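Cysteine hydrolase (Staphylococcus aureus, PDB 6KUA) probably hydrolyses nicotinamide to nicotinic acid and ammonia, as a nicotinamidase of the isochorismatase-like cysteine hydrolase family. Local coordinates at residues L6-A17 with G28-I39. Residues are numbered along the deposited sequence; the frame is centred on the assembly and turned at random.
Sequences LLVVDYSYDFIA and GQNIEDFIVSRI
In the beta-alpha-beta crossover of this isochorismatase-like alpha/beta fold, helix 32-44 packs on strand 4-9, the middle strand of the parallel five-stranded sheet, and Y11 reaches from the loop after that strand to helix 25-29, next to the Q29-E32 turn. Its hydroxyl donates to the backbone carbonyl of G28, OH to O 2.7 Å, meeting that oxygen 22° out of the carbonyl plane. The ring swings away from its own backbone N (chi1 -157°), which sets it between I35 and I16. I35 CD1 lies over one face, 4.0 Å from the ring centroid, in a CH-pi contact; I16 CG1 sits toward the rim of the opposite face. I31 runs antiparallel alongside the ring, its CG1 3.6 Å from Y11 CE1, while E32 lies across the phenol end, roughly perpendicular, and turns its carboxylate to the backbone N of K85.

The strand's share is purely apolar. L6 pushes CD2 against I39 CG1 at 3.8 Å and also lies by R38 CB, whose guanidinium leads off to a salt bridge with E128. Further along, V8 CG1 meets I35 CG2 more loosely, at 4.3 Å.

At the far end, helix 13-16 abuts helix 25-29. I16 CG2 lies 3.7 Å from Q29 CG, and the extended Q29 side chain carries NE2 to I16 O for a 3.1 Å hydrogen bond, nearly straight at 159°, with I16 O near the Q29 amide plane. The same NE2 makes a weak bond to D18.

Two side-chain donors thus satisfy backbone carbonyls, one on each segment. Y11 is tied to G28 just ahead of the turn, while isoleucine on both faces should restrict ring rotation; together the bonds join that loop and helix 13-16 to helix 25-29 across an otherwise greasy interface.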
# COMPACT_ATOMS: atom_id res chain seq x y z
N LEU A 6 -13.63 -11.22 12.51
CA LEU A 6 -13.75 -10.31 13.63
C LEU A 6 -12.39 -9.68 13.89
O LEU A 6 -11.39 -10.39 14.00
CB LEU A 6 -14.25 -11.06 14.87
CG LEU A 6 -14.36 -10.24 16.16
CD1 LEU A 6 -15.46 -9.21 16.04
CD2 LEU A 6 -14.64 -11.17 17.33
N LEU A 7 -12.35 -8.36 13.96
CA LEU A 7 -11.12 -7.64 14.28
C LEU A 7 -11.27 -7.04 15.67
O LEU A 7 -12.13 -6.18 15.88
CB LEU A 7 -10.83 -6.54 13.25
CG LEU A 7 -10.84 -6.93 11.77
CD1 LEU A 7 -10.40 -5.77 10.86
CD2 LEU A 7 -9.99 -8.17 11.52
N VAL A 8 -10.43 -7.49 16.60
CA VAL A 8 -10.44 -7.00 17.98
C VAL A 8 -9.25 -6.07 18.15
O VAL A 8 -8.10 -6.51 18.22
CB VAL A 8 -10.39 -8.15 19.00
CG1 VAL A 8 -10.44 -7.60 20.43
CG2 VAL A 8 -11.53 -9.12 18.72
N VAL A 9 -9.54 -4.77 18.21
CA VAL A 9 -8.51 -3.73 18.14
C VAL A 9 -8.13 -3.27 19.55
O VAL A 9 -8.98 -2.76 20.30
CB VAL A 9 -8.98 -2.55 17.28
CG1 VAL A 9 -7.87 -1.52 17.14
CG2 VAL A 9 -9.41 -3.05 15.90
N ASP A 10 -6.86 -3.48 19.90
CA ASP A 10 -6.18 -2.86 21.04
C ASP A 10 -6.94 -3.00 22.36
O ASP A 10 -7.01 -2.06 23.16
CB ASP A 10 -5.88 -1.39 20.75
CG ASP A 10 -4.62 -1.23 19.94
OD1 ASP A 10 -3.59 -1.79 20.35
OD2 ASP A 10 -4.68 -0.56 18.89
N TYR A 11 -7.47 -4.19 22.63
CA TYR A 11 -8.20 -4.42 23.87
C TYR A 11 -7.26 -4.92 24.97
O TYR A 11 -7.42 -6.01 25.52
CB TYR A 11 -9.35 -5.39 23.65
CG TYR A 11 -10.41 -5.21 24.71
CD1 TYR A 11 -11.24 -4.11 24.69
CD2 TYR A 11 -10.52 -6.11 25.76
CE1 TYR A 11 -12.20 -3.92 25.66
CE2 TYR A 11 -11.47 -5.94 26.75
CZ TYR A 11 -12.30 -4.84 26.69
OH TYR A 11 -13.26 -4.65 27.65
N SER A 12 -6.28 -4.09 25.29
CA SER A 12 -5.20 -4.44 26.20
C SER A 12 -5.41 -3.80 27.57
O SER A 12 -6.14 -2.82 27.73
CB SER A 12 -3.85 -4.00 25.65
OG SER A 12 -3.68 -2.61 25.83
N TYR A 13 -4.73 -4.38 28.56
CA TYR A 13 -4.76 -3.87 29.93
C TYR A 13 -4.39 -2.38 29.98
O TYR A 13 -5.04 -1.59 30.67
CB TYR A 13 -3.82 -4.71 30.81
CG TYR A 13 -3.77 -4.36 32.29
CD1 TYR A 13 -4.67 -4.93 33.19
CD2 TYR A 13 -2.80 -3.49 32.78
CE1 TYR A 13 -4.62 -4.62 34.55
CE2 TYR A 13 -2.74 -3.18 34.14
CZ TYR A 13 -3.65 -3.75 35.02
OH TYR A 13 -3.59 -3.44 36.36
N ASP A 14 -3.35 -1.98 29.24
CA ASP A 14 -2.89 -0.59 29.29
C ASP A 14 -3.95 0.39 28.80
O ASP A 14 -3.97 1.54 29.25
CB ASP A 14 -1.60 -0.43 28.48
CG ASP A 14 -0.36 -0.55 29.33
OD1 ASP A 14 -0.49 -0.51 30.58
OD2 ASP A 14 0.74 -0.70 28.76
N PHE A 15 -4.82 -0.04 27.88
CA PHE A 15 -5.86 0.83 27.36
C PHE A 15 -7.17 0.74 28.13
O PHE A 15 -7.97 1.68 28.08
CB PHE A 15 -6.15 0.53 25.88
CG PHE A 15 -5.17 1.13 24.92
CD1 PHE A 15 -5.00 2.50 24.85
CD2 PHE A 15 -4.41 0.32 24.09
CE1 PHE A 15 -4.09 3.06 23.97
CE2 PHE A 15 -3.49 0.87 23.20
CZ PHE A 15 -3.33 2.24 23.14
N ILE A 16 -7.43 -0.38 28.81
CA ILE A 16 -8.75 -0.66 29.37
C ILE A 16 -8.78 -0.52 30.89
O ILE A 16 -9.77 -0.05 31.45
CB ILE A 16 -9.23 -2.07 28.94
CG1 ILE A 16 -9.21 -2.20 27.41
CG2 ILE A 16 -10.64 -2.35 29.46
CD1 ILE A 16 -10.02 -1.12 26.73
N ALA A 17 -7.70 -0.92 31.57
CA ALA A 17 -7.71 -1.03 33.02
C ALA A 17 -7.57 0.34 33.68
O ALA A 17 -6.91 1.24 33.15
CB ALA A 17 -6.60 -1.95 33.49
N GLY A 28 -14.32 1.44 28.09
CA GLY A 28 -13.70 0.27 27.50
C GLY A 28 -13.96 -1.01 28.29
O GLY A 28 -13.99 -2.10 27.72
N GLN A 29 -14.14 -0.88 29.61
CA GLN A 29 -14.49 -2.03 30.43
C GLN A 29 -15.94 -2.46 30.21
O GLN A 29 -16.27 -3.64 30.37
CB GLN A 29 -14.26 -1.70 31.91
CG GLN A 29 -12.84 -1.24 32.23
CD GLN A 29 -12.69 -0.69 33.65
OE1 GLN A 29 -13.50 -0.98 34.53
NE2 GLN A 29 -11.63 0.08 33.87
N ASN A 30 -16.81 -1.52 29.84
CA ASN A 30 -18.22 -1.84 29.65
C ASN A 30 -18.50 -2.60 28.36
O ASN A 30 -19.63 -3.04 28.16
CB ASN A 30 -19.07 -0.57 29.67
CG ASN A 30 -18.91 0.22 30.96
OD1 ASN A 30 -19.20 -0.28 32.05
ND2 ASN A 30 -18.47 1.46 30.84
N ILE A 31 -17.51 -2.77 27.47
CA ILE A 31 -17.73 -3.52 26.24
C ILE A 31 -17.17 -4.94 26.33
O ILE A 31 -17.35 -5.74 25.39
CB ILE A 31 -17.13 -2.78 25.03
CG1 ILE A 31 -15.61 -2.87 25.03
CG2 ILE A 31 -17.53 -1.32 25.05
CD1 ILE A 31 -14.97 -2.08 23.90
N GLU A 32 -16.52 -5.29 27.45
CA GLU A 32 -15.89 -6.59 27.63
C GLU A 32 -16.87 -7.74 27.37
O GLU A 32 -16.56 -8.67 26.61
CB GLU A 32 -15.31 -6.66 29.05
CG GLU A 32 -14.66 -7.98 29.46
CD GLU A 32 -14.17 -7.95 30.91
OE1 GLU A 32 -13.15 -8.62 31.22
OE2 GLU A 32 -14.80 -7.26 31.74
N ASP A 33 -18.05 -7.68 27.97
CA ASP A 33 -19.00 -8.77 27.81
C ASP A 33 -19.43 -8.92 26.35
O ASP A 33 -19.61 -10.05 25.87
CB ASP A 33 -20.23 -8.54 28.70
CG ASP A 33 -20.03 -9.04 30.12
OD1 ASP A 33 -18.89 -9.41 30.50
OD2 ASP A 33 -21.03 -9.05 30.88
N PHE A 34 -19.60 -7.81 25.63
CA PHE A 34 -20.04 -7.89 24.24
C PHE A 34 -18.94 -8.46 23.35
O PHE A 34 -19.22 -9.24 22.43
CB PHE A 34 -20.46 -6.51 23.75
CG PHE A 34 -21.03 -6.51 22.36
CD1 PHE A 34 -20.20 -6.31 21.26
CD2 PHE A 34 -22.38 -6.70 22.15
CE1 PHE A 34 -20.72 -6.30 19.97
CE2 PHE A 34 -22.91 -6.69 20.87
CZ PHE A 34 -22.08 -6.49 19.78
N ILE A 35 -17.69 -8.08 23.59
CA ILE A 35 -16.59 -8.59 22.79
C ILE A 35 -16.44 -10.10 22.99
O ILE A 35 -16.28 -10.86 22.03
CB ILE A 35 -15.30 -7.82 23.12
CG1 ILE A 35 -15.42 -6.36 22.65
CG2 ILE A 35 -14.11 -8.46 22.46
CD1 ILE A 35 -14.15 -5.57 22.85
N VAL A 36 -16.50 -10.55 24.26
CA VAL A 36 -16.41 -11.97 24.57
C VAL A 36 -17.47 -12.75 23.82
O VAL A 36 -17.21 -13.82 23.25
CB VAL A 36 -16.53 -12.19 26.10
CG1 VAL A 36 -16.73 -13.65 26.44
CG2 VAL A 36 -15.30 -11.63 26.82
N SER A 37 -18.69 -12.20 23.75
CA SER A 37 -19.73 -12.90 23.03
C SER A 37 -19.56 -12.80 21.51
O SER A 37 -20.06 -13.68 20.80
CB SER A 37 -21.10 -12.38 23.46
OG SER A 37 -21.52 -11.29 22.66
N ARG A 38 -18.87 -11.78 20.99
CA ARG A 38 -18.62 -11.78 19.55
C ARG A 38 -17.57 -12.82 19.20
O ARG A 38 -17.68 -13.49 18.17
CB ARG A 38 -18.17 -10.39 19.07
CG ARG A 38 -19.17 -9.27 19.26
CD ARG A 38 -20.58 -9.65 18.82
NE ARG A 38 -20.62 -9.92 17.39
CZ ARG A 38 -21.34 -10.88 16.83
NH1 ARG A 38 -22.11 -11.67 17.58
NH2 ARG A 38 -21.30 -11.05 15.51
N ILE A 39 -16.55 -12.97 20.05
CA ILE A 39 -15.52 -13.97 19.82
C ILE A 39 -16.13 -15.37 19.81
O ILE A 39 -15.86 -16.18 18.92
CB ILE A 39 -14.41 -13.84 20.88
CG1 ILE A 39 -13.72 -12.48 20.75
CG2 ILE A 39 -13.38 -14.97 20.74
CD1 ILE A 39 -12.79 -12.17 21.90